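Local coordinates for Glucanase/chitosanase (Paenibacillus fukuinensis, PDB 4ZZ8), which probably hydrolyses O-glycosidic bonds in polysaccharides as a whole enzyme, this piece being its F5/8 type C domain, which holds bound glucosamine, at residues Ser19-Gly24 and Arg38-Tyr43; Trp49-Leu54 and Ala113-Val118; Lys64-Asp69 and Gly101-Ile106. One frame throughout, in Å; residues are numbered along the deposited sequence. Where two conformers were deposited one is given.

Contact 1. Residues Ser19-Gly24 and Arg38-Tyr43; sequences SIETAG and RWASAY. With GCS (2-amino-2-deoxy-beta-D-glucopyranose), chain C; GCS (2-amino-2-deoxy-beta-D-glucopyranose), chain B; SO4 (sulfate ion), chain D.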
loop_
_atom_site.group_PDB
_atom_site.type_symbol
_atom_site.label_atom_id
_atom_site.label_comp_id
_atom_site.label_asym_id
_atom_site.label_seq_id
_atom_site.Cartn_x
_atom_site.Cartn_y
_atom_site.Cartn_z
ATOM N N SER A 19 -4.611 4.275 -9.799
ATOM C CA SER A 19 -5.056 3.747 -11.061
ATOM C C SER A 19 -5.160 2.231 -10.888
ATOM O O SER A 19 -4.662 1.700 -9.898
ATOM C CB SER A 19 -4.015 4.062 -12.143
ATOM O OG SER A 19 -2.742 3.467 -11.912
ATOM N N ILE A 20 -5.730 1.596 -11.898
ATOM C CA ILE A 20 -5.792 0.154 -11.966
ATOM C C ILE A 20 -5.475 -0.313 -13.377
ATOM O O ILE A 20 -5.749 0.388 -14.320
ATOM C CB ILE A 20 -7.176 -0.396 -11.512
ATOM C CG1 ILE A 20 -8.235 -0.124 -12.509
ATOM C CG2 ILE A 20 -7.517 0.121 -10.105
ATOM C CD1 ILE A 20 -9.487 -0.929 -12.277
ATOM N N GLU A 21 -4.858 -1.457 -13.506
ATOM C CA GLU A 21 -4.469 -1.942 -14.824
ATOM C C GLU A 21 -5.713 -2.347 -15.621
ATOM O O GLU A 21 -5.794 -1.999 -16.840
ATOM C CB GLU A 21 -3.520 -3.120 -14.654
ATOM C CG GLU A 21 -3.042 -3.792 -15.906
ATOM C CD GLU A 21 -2.312 -5.099 -15.657
ATOM O OE1 GLU A 21 -2.582 -6.069 -16.417
ATOM O OE2 GLU A 21 -1.395 -5.140 -14.837
ATOM N N THR A 22 -6.568 -3.146 -14.984
ATOM C CA THR A 22 -7.782 -3.678 -15.594
ATOM C C THR A 22 -8.762 -4.003 -14.521
ATOM O O THR A 22 -8.366 -4.137 -13.355
ATOM C CB THR A 22 -7.529 -4.997 -16.409
ATOM O OG1 THR A 22 -7.043 -6.014 -15.522
ATOM C CG2 THR A 22 -6.670 -4.824 -17.687
ATOM N N ALA A 23 -10.034 -4.228 -14.899
ATOM C CA ALA A 23 -10.993 -4.811 -13.967
ATOM C C ALA A 23 -10.442 -6.133 -13.410
ATOM O O ALA A 23 -9.755 -6.864 -14.071
ATOM C CB ALA A 23 -12.359 -4.986 -14.620
ATOM N N GLY A 24 -10.651 -6.339 -12.103
ATOM C CA GLY A 24 -10.083 -7.436 -11.370
ATOM C C GLY A 24 -8.768 -7.189 -10.653
ATOM O O GLY A 24 -8.268 -8.043 -9.902
ATOM N N ARG A 38 -4.382 -9.605 -6.745
ATOM C CA ARG A 38 -3.530 -8.467 -6.581
ATOM C C ARG A 38 -4.151 -7.210 -7.177
ATOM O O ARG A 38 -4.852 -7.204 -8.191
ATOM C CB ARG A 38 -2.116 -8.663 -7.259
ATOM C CG ARG A 38 -2.172 -8.958 -8.773
ATOM C CD ARG A 38 -0.848 -9.537 -9.249
ATOM N NE ARG A 38 -1.014 -9.953 -10.663
ATOM C CZ ARG A 38 -0.731 -9.231 -11.732
ATOM N NH1 ARG A 38 -0.163 -8.052 -11.582
ATOM N NH2 ARG A 38 -1.019 -9.731 -12.973
ATOM N N TRP A 39 -3.880 -6.115 -6.477
ATOM C CA TRP A 39 -3.905 -4.815 -7.119
ATOM C C TRP A 39 -2.777 -4.711 -8.111
ATOM O O TRP A 39 -1.661 -5.124 -7.826
ATOM C CB TRP A 39 -3.786 -3.684 -6.071
ATOM C CG TRP A 39 -3.630 -2.270 -6.629
ATOM C CD1 TRP A 39 -4.504 -1.624 -7.467
ATOM C CD2 TRP A 39 -2.505 -1.434 -6.528
ATOM N NE1 TRP A 39 -3.977 -0.454 -7.903
ATOM C CE2 TRP A 39 -2.753 -0.286 -7.306
ATOM C CE3 TRP A 39 -1.243 -1.548 -5.870
ATOM C CZ2 TRP A 39 -1.842 0.773 -7.359
ATOM C CZ3 TRP A 39 -0.371 -0.518 -5.927
ATOM C CH2 TRP A 39 -0.676 0.658 -6.663
ATOM N N ALA A 40 -3.082 -4.025 -9.203
ATOM C CA ALA A 40 -2.013 -3.638 -10.177
ATOM C C ALA A 40 -2.412 -2.295 -10.713
ATOM O O ALA A 40 -3.579 -2.066 -11.092
ATOM C CB ALA A 40 -1.923 -4.643 -11.303
ATOM N N SER A 41 -1.431 -1.403 -10.814
ATOM C CA SER A 41 -1.666 -0.029 -11.315
ATOM C C SER A 41 -1.602 0.022 -12.834
ATOM O O SER A 41 -1.269 -0.969 -13.506
ATOM C CB SER A 41 -0.589 0.900 -10.764
ATOM O OG SER A 41 0.699 0.717 -11.396
ATOM N N ALA A 42 -1.930 1.188 -13.401
ATOM C CA ALA A 42 -1.547 1.464 -14.793
ATOM C C ALA A 42 -0.073 1.423 -14.944
ATOM O O ALA A 42 0.684 1.611 -13.992
ATOM C CB ALA A 42 -2.100 2.807 -15.240
ATOM N N TYR A 43 0.346 1.079 -16.190
ATOM C CA TYR A 43 1.761 1.079 -16.517
ATOM C C TYR A 43 2.334 2.487 -16.618
ATOM O O TYR A 43 1.621 3.424 -16.802
ATOM C CB TYR A 43 1.965 0.378 -17.820
ATOM C CG TYR A 43 1.676 -1.072 -17.903
ATOM C CD1 TYR A 43 1.243 -1.848 -16.852
ATOM C CD2 TYR A 43 1.947 -1.722 -19.104
ATOM C CE1 TYR A 43 1.033 -3.198 -17.000
ATOM C CE2 TYR A 43 1.694 -3.052 -19.252
ATOM C CZ TYR A 43 1.276 -3.793 -18.190
ATOM O OH TYR A 43 1.090 -5.150 -18.330
HETATM C C1 GCS C . 2.178 -8.065 -17.109
HETATM C C2 GCS C . 0.870 -8.022 -16.364
HETATM C C3 GCS C . 1.083 -7.144 -15.122
HETATM C C4 GCS C . 2.305 -7.620 -14.348
HETATM C C5 GCS C . 3.548 -7.743 -15.216
HETATM C C6 GCS C . 4.735 -8.327 -14.514
HETATM N N2 GCS C . -0.203 -7.512 -17.167
HETATM O O3 GCS C . -0.188 -7.199 -14.414
HETATM O O4 GCS C . 2.499 -6.766 -13.228
HETATM O O5 GCS C . 3.191 -8.575 -16.325
HETATM O O6 GCS C . 4.527 -9.659 -14.129
HETATM C C1 GCS B . 3.553 -10.301 -21.770
HETATM C C2 GCS B . 4.250 -10.805 -20.561
HETATM C C3 GCS B . 3.500 -10.443 -19.264
HETATM C C4 GCS B . 2.939 -9.044 -19.275
HETATM C C5 GCS B . 2.199 -8.882 -20.596
HETATM C C6 GCS B . 1.375 -7.623 -20.711
HETATM N N2 GCS B . 4.311 -12.275 -20.711
HETATM O O3 GCS B . 4.383 -10.519 -18.154
HETATM O O4 GCS B . 1.939 -9.013 -18.205
HETATM O O5 GCS B . 3.183 -8.939 -21.637
HETATM O O6 GCS B . 2.253 -6.558 -20.386
HETATM S S SO4 D . -3.474 -12.514 -12.277
HETATM O O1 SO4 D . -2.241 -12.402 -12.988
HETATM O O2 SO4 D . -3.740 -13.857 -11.826
HETATM O O3 SO4 D . -3.365 -11.612 -11.114
HETATM O O4 SO4 D . -4.572 -12.058 -13.093
HETATM O O HOH W 1 0.112 -3.271 -13.623
#

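Contact 2. Residues Trp49-Leu54 and Ala113-Val118; sequences WIYINL and AKFVRV. With SO4 (sulfate ion), chain E; EDO (1,2-ethanediol), chain H.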
loop_
_atom_site.group_PDB
_atom_site.type_symbol
_atom_site.label_atom_id
_atom_site.label_comp_id
_atom_site.label_asym_id
_atom_site.label_seq_id
_atom_site.Cartn_x
_atom_site.Cartn_y
_atom_site.Cartn_z
ATOM N N TRP A 49 -0.132 4.766 -6.224
ATOM C CA TRP A 49 -0.396 4.554 -4.829
ATOM C C TRP A 49 -1.656 3.782 -4.546
ATOM O O TRP A 49 -2.581 3.688 -5.421
ATOM C CB TRP A 49 -0.435 5.908 -4.046
ATOM C CG TRP A 49 -1.346 6.941 -4.585
ATOM C CD1 TRP A 49 -1.015 7.971 -5.368
ATOM C CD2 TRP A 49 -2.807 6.991 -4.463
ATOM N NE1 TRP A 49 -2.122 8.729 -5.692
ATOM C CE2 TRP A 49 -3.230 8.167 -5.152
ATOM C CE3 TRP A 49 -3.738 6.242 -3.751
ATOM C CZ2 TRP A 49 -4.580 8.521 -5.247
ATOM C CZ3 TRP A 49 -5.091 6.613 -3.839
ATOM C CH2 TRP A 49 -5.457 7.790 -4.628
ATOM N N ILE A 50 -1.685 3.217 -3.338
ATOM C CA ILE A 50 -2.861 2.542 -2.817
ATOM C C ILE A 50 -2.948 2.946 -1.355
ATOM O O ILE A 50 -1.951 2.907 -0.647
ATOM C CB ILE A 50 -2.776 0.998 -2.956
ATOM C CG1 ILE A 50 -3.946 0.307 -2.304
ATOM C CG2 ILE A 50 -1.440 0.418 -2.550
ATOM C CD1 ILE A 50 -4.099 -1.132 -2.752
ATOM N N TYR A 51 -4.152 3.288 -0.920
ATOM C CA TYR A 51 -4.353 3.520 0.519
ATOM C C TYR A 51 -5.542 2.749 1.022
ATOM O O TYR A 51 -6.453 2.356 0.287
ATOM C CB TYR A 51 -4.450 5.002 0.884
ATOM C CG TYR A 51 -5.699 5.779 0.530
ATOM C CD1 TYR A 51 -6.914 5.550 1.169
ATOM C CD2 TYR A 51 -5.599 6.806 -0.365
ATOM C CE1 TYR A 51 -8.027 6.274 0.845
ATOM C CE2 TYR A 51 -6.702 7.584 -0.699
ATOM C CZ TYR A 51 -7.915 7.257 -0.128
ATOM O OH TYR A 51 -9.028 8.070 -0.406
ATOM N N ILE A 52 -5.451 2.497 2.304
ATOM C CA ILE A 52 -6.474 1.763 3.062
ATOM C C ILE A 52 -7.068 2.720 4.103
ATOM O O ILE A 52 -6.339 3.485 4.782
ATOM C CB ILE A 52 -5.840 0.612 3.786
ATOM C CG1 ILE A 52 -5.076 -0.367 2.839
ATOM C CG2 ILE A 52 -6.866 -0.160 4.609
ATOM C CD1 ILE A 52 -4.047 -1.169 3.507
ATOM N N ASN A 53 -8.374 2.730 4.191
ATOM C CA ASN A 53 -9.091 3.399 5.295
ATOM C C ASN A 53 -9.311 2.398 6.378
ATOM O O ASN A 53 -10.075 1.448 6.244
ATOM C CB ASN A 53 -10.414 3.922 4.770
ATOM C CG ASN A 53 -11.214 4.693 5.806
ATOM O OD1 ASN A 53 -10.943 4.636 6.991
ATOM N ND2 ASN A 53 -12.277 5.362 5.339
ATOM N N LEU A 54 -8.582 2.556 7.468
ATOM C CA LEU A 54 -8.646 1.585 8.521
ATOM C C LEU A 54 -9.974 1.669 9.267
ATOM O O LEU A 54 -10.253 0.778 10.097
ATOM C CB LEU A 54 -7.471 1.776 9.509
ATOM C CG LEU A 54 -6.076 1.521 8.992
ATOM C CD1 LEU A 54 -5.041 1.865 10.110
ATOM C CD2 LEU A 54 -5.812 0.140 8.462
ATOM N N ALA A 113 -2.992 6.148 13.158
ATOM C CA ALA A 113 -3.237 6.286 11.695
ATOM C C ALA A 113 -4.708 5.931 11.462
ATOM O O ALA A 113 -5.207 5.013 12.113
ATOM C CB ALA A 113 -2.366 5.385 10.887
ATOM N N LYS A 114 -5.417 6.750 10.674
ATOM C CA LYS A 114 -6.721 6.324 10.157
ATOM C C LYS A 114 -6.601 5.766 8.757
ATOM O O LYS A 114 -7.383 4.918 8.365
ATOM C CB LYS A 114 -7.750 7.426 10.126
ATOM C CG LYS A 114 -9.122 6.797 10.130
ATOM C CD LYS A 114 -10.202 7.678 9.598
ATOM C CE LYS A 114 -11.330 6.841 9.021
ATOM N NZ LYS A 114 -12.602 7.594 9.128
ATOM N N PHE A 115 -5.590 6.214 8.008
ATOM C CA PHE A 115 -5.342 5.693 6.605
ATOM C C PHE A 115 -3.863 5.346 6.518
ATOM O O PHE A 115 -3.010 5.998 7.178
ATOM C CB PHE A 115 -5.641 6.734 5.526
ATOM C CG PHE A 115 -7.061 7.302 5.598
ATOM C CD1 PHE A 115 -7.324 8.378 6.439
ATOM C CD2 PHE A 115 -8.064 6.840 4.780
ATOM C CE1 PHE A 115 -8.552 8.950 6.544
ATOM C CE2 PHE A 115 -9.325 7.381 4.891
ATOM C CZ PHE A 115 -9.578 8.466 5.762
ATOM N N VAL A 116 -3.524 4.375 5.661
ATOM C CA VAL A 116 -2.137 3.983 5.426
ATOM C C VAL A 116 -2.023 3.888 3.897
ATOM O O VAL A 116 -2.858 3.300 3.230
ATOM C CB VAL A 116 -1.766 2.620 6.003
ATOM C CG1 VAL A 116 -0.234 2.474 5.879
ATOM C CG2 VAL A 116 -2.294 2.463 7.381
ATOM N N ARG A 117 -0.955 4.493 3.366
ATOM C CA ARG A 117 -0.747 4.535 1.877
ATOM C C ARG A 117 0.606 3.983 1.552
ATOM O O ARG A 117 1.581 4.301 2.216
ATOM C CB ARG A 117 -0.780 6.005 1.412
ATOM C CG ARG A 117 -0.783 6.150 -0.148
ATOM C CD ARG A 117 -1.226 7.506 -0.605
ATOM N NE ARG A 117 -0.225 8.550 -0.490
ATOM C CZ ARG A 117 -0.163 9.640 -1.247
ATOM N NH1 ARG A 117 -1.054 9.850 -2.185
ATOM N NH2 ARG A 117 0.889 10.476 -1.123
ATOM N N VAL A 118 0.694 3.164 0.500
ATOM C CA VAL A 118 1.949 2.875 -0.187
ATOM C C VAL A 118 2.016 3.846 -1.327
ATOM O O VAL A 118 1.129 3.832 -2.182
ATOM C CB VAL A 118 2.020 1.420 -0.687
ATOM C CG1 VAL A 118 3.288 1.206 -1.516
ATOM C CG2 VAL A 118 1.942 0.439 0.463
HETATM S S SO4 E . 0.138 13.232 -3.665
HETATM O O1 SO4 E . 0.800 13.602 -4.935
HETATM O O2 SO4 E . -0.789 12.097 -4.017
HETATM O O3 SO4 E . 1.284 12.918 -2.764
HETATM O O4 SO4 E . -0.571 14.353 -3.151
HETATM C C1 EDO H . -13.287 5.027 1.140
HETATM O O1 EDO H . -13.740 4.843 2.516
HETATM C C2 EDO H . -11.774 5.095 1.192
HETATM O O2 EDO H . -11.356 6.131 2.177
HETATM O O HOH W 2 -14.222 6.786 7.140
#

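Contact 3. Residues Lys64-Asp69 and Gly101-Ile106; sequences KLNWED and GAIDDI. With GCS (2-amino-2-deoxy-beta-D-glucopyranose), chain C.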
loop_
_atom_site.group_PDB
_atom_site.type_symbol
_atom_site.label_atom_id
_atom_site.label_comp_id
_atom_site.label_asym_id
_atom_site.label_seq_id
_atom_site.Cartn_x
_atom_site.Cartn_y
_atom_site.Cartn_z
ATOM N N LYS A 64 3.293 -5.246 6.062
ATOM C CA LYS A 64 3.894 -6.283 5.237
ATOM C C LYS A 64 3.319 -6.187 3.831
ATOM O O LYS A 64 2.090 -6.192 3.662
ATOM C CB LYS A 64 3.645 -7.667 5.839
ATOM C CG LYS A 64 4.233 -8.850 5.053
ATOM C CD LYS A 64 3.864 -10.203 5.645
ATOM C CE LYS A 64 4.967 -10.744 6.511
ATOM N NZ LYS A 64 4.555 -12.097 6.946
ATOM N N LEU A 65 4.232 -6.004 2.859
ATOM C CA LEU A 65 3.906 -5.971 1.465
ATOM C C LEU A 65 4.298 -7.294 0.833
ATOM O O LEU A 65 5.414 -7.802 1.002
ATOM C CB LEU A 65 4.620 -4.838 0.772
ATOM C CG LEU A 65 4.351 -3.431 1.320
ATOM C CD1 LEU A 65 5.095 -2.338 0.561
ATOM C CD2 LEU A 65 2.858 -3.123 1.495
ATOM N N ASN A 66 3.408 -7.820 0.054
ATOM C CA ASN A 66 3.724 -8.981 -0.777
ATOM C C ASN A 66 3.627 -8.509 -2.223
ATOM O O ASN A 66 2.510 -8.390 -2.766
ATOM C CB ASN A 66 2.714 -10.080 -0.515
ATOM C CG ASN A 66 2.966 -11.348 -1.345
ATOM O OD1 ASN A 66 2.262 -12.367 -1.122
ATOM N ND2 ASN A 66 3.844 -11.319 -2.256
ATOM N N TRP A 67 4.756 -8.190 -2.812
ATOM C CA TRP A 67 4.847 -7.656 -4.164
ATOM C C TRP A 67 4.710 -8.768 -5.198
ATOM O O TRP A 67 5.336 -9.818 -5.053
ATOM C CB TRP A 67 6.126 -6.899 -4.417
ATOM C CG TRP A 67 6.366 -5.677 -3.607
ATOM C CD1 TRP A 67 7.119 -5.568 -2.454
ATOM C CD2 TRP A 67 5.897 -4.356 -3.914
ATOM N NE1 TRP A 67 7.107 -4.239 -2.047
ATOM C CE2 TRP A 67 6.404 -3.488 -2.958
ATOM C CE3 TRP A 67 5.089 -3.833 -4.943
ATOM C CZ2 TRP A 67 6.084 -2.115 -2.953
ATOM C CZ3 TRP A 67 4.787 -2.521 -4.933
ATOM C CH2 TRP A 67 5.261 -1.677 -3.958
ATOM N N GLU A 68 4.039 -8.441 -6.293
ATOM C CA GLU A 68 4.169 -9.189 -7.550
ATOM C C GLU A 68 5.438 -8.768 -8.283
ATOM O O GLU A 68 6.171 -7.921 -7.810
ATOM C CB GLU A 68 2.886 -8.966 -8.354
ATOM C CG GLU A 68 2.679 -9.802 -9.603
ATOM C CD GLU A 68 3.109 -9.165 -10.940
ATOM O OE1 GLU A 68 3.429 -7.931 -11.039
ATOM O OE2 GLU A 68 3.222 -9.986 -11.925
ATOM N N ASP A 69 5.741 -9.368 -9.442
ATOM C CA ASP A 69 7.007 -9.109 -10.101
ATOM C C ASP A 69 7.196 -7.621 -10.404
ATOM O O ASP A 69 8.336 -7.126 -10.376
ATOM C CB ASP A 69 7.100 -9.982 -11.371
ATOM C CG ASP A 69 6.835 -11.493 -11.108
ATOM O OD1 ASP A 69 5.920 -11.881 -10.323
ATOM O OD2 ASP A 69 7.591 -12.294 -11.710
ATOM N N GLY A 101 11.561 -6.331 -3.691
ATOM C CA GLY A 101 10.420 -7.084 -4.125
ATOM C C GLY A 101 10.058 -8.239 -3.191
ATOM O O GLY A 101 10.511 -8.328 -2.021
ATOM N N ALA A 102 9.229 -9.130 -3.687
ATOM C CA ALA A 102 8.716 -10.216 -2.960
ATOM C C ALA A 102 8.112 -9.721 -1.652
ATOM O O ALA A 102 7.322 -8.735 -1.653
ATOM C CB ALA A 102 9.797 -11.264 -2.742
ATOM N N ILE A 103 8.440 -10.329 -0.510
ATOM C CA ILE A 103 7.946 -9.808 0.756
ATOM C C ILE A 103 8.808 -8.690 1.305
ATOM O O ILE A 103 10.019 -8.813 1.412
ATOM C CB ILE A 103 7.843 -10.911 1.856
ATOM C CG1 ILE A 103 7.066 -12.120 1.401
ATOM C CG2 ILE A 103 7.262 -10.312 3.112
ATOM C CD1 ILE A 103 5.700 -11.868 0.877
ATOM N N ASP A 104 8.156 -7.577 1.634
ATOM C CA ASP A 104 8.802 -6.501 2.376
ATOM C C ASP A 104 8.112 -6.396 3.745
ATOM O O ASP A 104 6.960 -6.020 3.849
ATOM C CB ASP A 104 8.695 -5.136 1.677
ATOM C CG ASP A 104 9.437 -5.036 0.386
ATOM O OD1 ASP A 104 10.164 -5.945 0.001
ATOM O OD2 ASP A 104 9.339 -3.981 -0.308
ATOM N N ASP A 105 8.867 -6.656 4.819
ATOM C CA ASP A 105 8.295 -6.584 6.174
ATOM C C ASP A 105 8.889 -5.369 6.787
ATOM O O ASP A 105 10.119 -5.291 7.068
ATOM C CB ASP A 105 8.613 -7.870 7.010
ATOM C CG ASP A 105 7.618 -8.123 8.187
ATOM O OD1 ASP A 105 6.744 -7.293 8.546
ATOM O OD2 ASP A 105 7.690 -9.257 8.751
ATOM N N ILE A 106 8.051 -4.356 6.968
ATOM C CA ILE A 106 8.501 -3.059 7.352
ATOM C C ILE A 106 8.054 -2.713 8.770
ATOM O O ILE A 106 6.874 -2.829 9.073
ATOM C CB ILE A 106 7.914 -1.993 6.368
ATOM C CG1 ILE A 106 8.248 -2.346 4.907
ATOM C CG2 ILE A 106 8.299 -0.559 6.805
ATOM C CD1 ILE A 106 7.221 -1.860 3.897
HETATM C C1 GCS C . 2.178 -8.065 -17.109
HETATM C C2 GCS C . 0.870 -8.022 -16.364
HETATM C C3 GCS C . 1.083 -7.144 -15.122
HETATM C C4 GCS C . 2.305 -7.620 -14.348
HETATM C C5 GCS C . 3.548 -7.743 -15.216
HETATM C C6 GCS C . 4.735 -8.327 -14.514
HETATM N N2 GCS C . -0.203 -7.512 -17.167
HETATM O O3 GCS C . -0.188 -7.199 -14.414
HETATM O O4 GCS C . 2.499 -6.766 -13.228
HETATM O O5 GCS C . 3.191 -8.575 -16.325
HETATM O O6 GCS C . 4.527 -9.659 -14.129
HETATM O O HOH W 3 8.345 -9.076 -6.421
#

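Contact 1. Residues Ser19-Gly24 and Arg38-Tyr43
Ala40 O accepts Glu21 N at 2.8 Å, the donor 38° above the carbonyl plane, and also meets Ile20 CA in a weaker CA-H...O contact. Ser19 O lies at the edge of the Trp39 indole, in the ring plane, and accepts Trp39 NE1 at 3.0 Å. Ser19 OG, set between the backbone N and the carbonyl carbon (chi1 62°), accepts Ala42 N at 2.8 Å. The loop so fixed presents Glu21 to the sugar: with CG anti to the backbone N and the chain extended, the carboxylate runs past Ala40 CB, and Glu21 OE1 accepts N2 of glucosamine chain C at 2.9 Å. Arg38 NH1 and NH2 both reach O3 of the same sugar, each at 3.0 Å, from the edge of the guanidinium; NE and NH2 also bind a sulfate, probably from the crystallisation liquor. Tyr43 OH accepts the sugar N2 at 2.9 Å and bonds O6 of the second glucosamine, chain B. One water donates to both Glu21 OE2 and Ser41 O. Glu21, Arg38 and Tyr43 thus form part of the glucosamine site, which Glu68 extends, at the loop end of the sandwich, where F5/8 type C domains commonly bind ligands. Strand 39-40 edges the four-stranded sheet beside strand 130-137, while the loop leaves strand 14-17 of the other sheet and Trp39 packs against Ile50 of strand 48-54.

Contact 2. Residues Trp49-Leu54 and Ala113-Val118
Strands 49-54 and 115-118 run antiparallel with axes 4.5 Å apart, Ile50-Val118 and Ile52-Val116 being hydrogen-bonded pairs and Tyr51-Arg117 and Asn53-Phe115 non-hydrogen-bonded ones. Leu54 N extends the ladder to Lys114 O; Lys114 and Phe115 both face Ser80 in a classic beta bulge. On the inner face, Ile50 CG2 meets Val118 CB at 4.1 Å and Leu54 CD1 meets Val116 CG2 at 3.9 Å, with Phe134 and Ile60 of the other sheet packed onto this layer. The other face is aromatic and polar. Arg117, its chain bent at chi3 (78°), brings NH1 over one face of the Trp49 indole; CZ stands 4.7 Å from the centroid of the five-membered ring, a cation-pi contact. NH1 and NH2 also bind a sulfate, probably from the crystallisation liquor, and NH2 bonds Gln78. Farther along, the Phe115 edge turns toward the Tyr51 face in an offset edge-to-face pair, planes at 87°. Phe115 CE2 lies 3.4 Å from Asn53 CG, while Asn53 OD1 accepts Gly55 N. In one of the two conformers of Lys114, a water may join Asn53 ND2 to its NZ. A leucine in place of Arg117 would probably leave the Trp49 face without its cation and Gln78 OE1 without this donor. The two strands thus divide their chemistry, aliphatic toward the sandwich interior, polar and aromatic on the opposite face.

Contact 3. Residues Lys64-Asp69 and Gly101-Ile106
Trp67 and Asp104 each set CG anti to the carbonyl carbon (chi1 -63° and -66°), which brings the indole edge and the carboxylate together across two antiparallel strands. These strands, 64-67 and 103-106, lie at one border of the four-stranded sheet in the beta-sandwich of the F5/8 type C (discoidin) fold. Trp67 NE1 bonds Asp104 OD2 at 2.8 Å, coming from above the carboxylate, 71° out of its plane; OD2 has a second partner in Tyr75 OH, so two hydrogen bonds hold this buried carboxylate oxygen. Leu65 and Asp104 exchange both backbone bonds; toward the turn a single further bond, Trp67 N to Ala102 O, ends the ladder. On the same face as Asp104, Leu65 CD1 meets Ile106 CD1, in one of its two conformers, at 4.0 Å, and the Tyr75 ring meets that of Trp67. On the other face, the CD1 of Ile103 rests 3.6 Å from the amide carbon CG of Asn66, and its CG2 branch touches CG of Lys64. The Lys64 ammonium comes near Asp105 without forming a salt bridge; Asp105 pairs instead with Arg62. Gly101, in the turn before strand 103-106, has backbone angles at which a CB would jam against the preceding carbonyl O. Beyond the strand, the Glu68 side chain bends at chi2 and meets glucosamine chain C with both oxygens, OE1 accepting the sugar O4 and OE2 the sugar O6, each at 2.6 Å. Behind it the backbone is tied to the facing turn by one water, which donates to Glu68 O at 2.8 Å and accepts from Ala102 N at 2.9 Å.

Overall arrangement
Contact 2 lies nearest the centre of the chain and joins two strands of the five-stranded sheet; contact 3 joins two strands of the four-stranded sheet across the sandwich, and the layers meet where Val118 CG2 touches Leu65 CD2 at 3.8 Å. Contact 1 is the most peripheral, a loop against a short edge strand of that second sheet, yet its Trp39 reaches inward to Ile50 of contact 2. Regular ladders hold contacts 2 and 3, whereas scattered backbone and side-chain bonds hold contact 1. Contacts 1 and 3 converge on one glucosamine from different segments, Glu21, Arg38 and Tyr43 from the former and Glu68 from the latter.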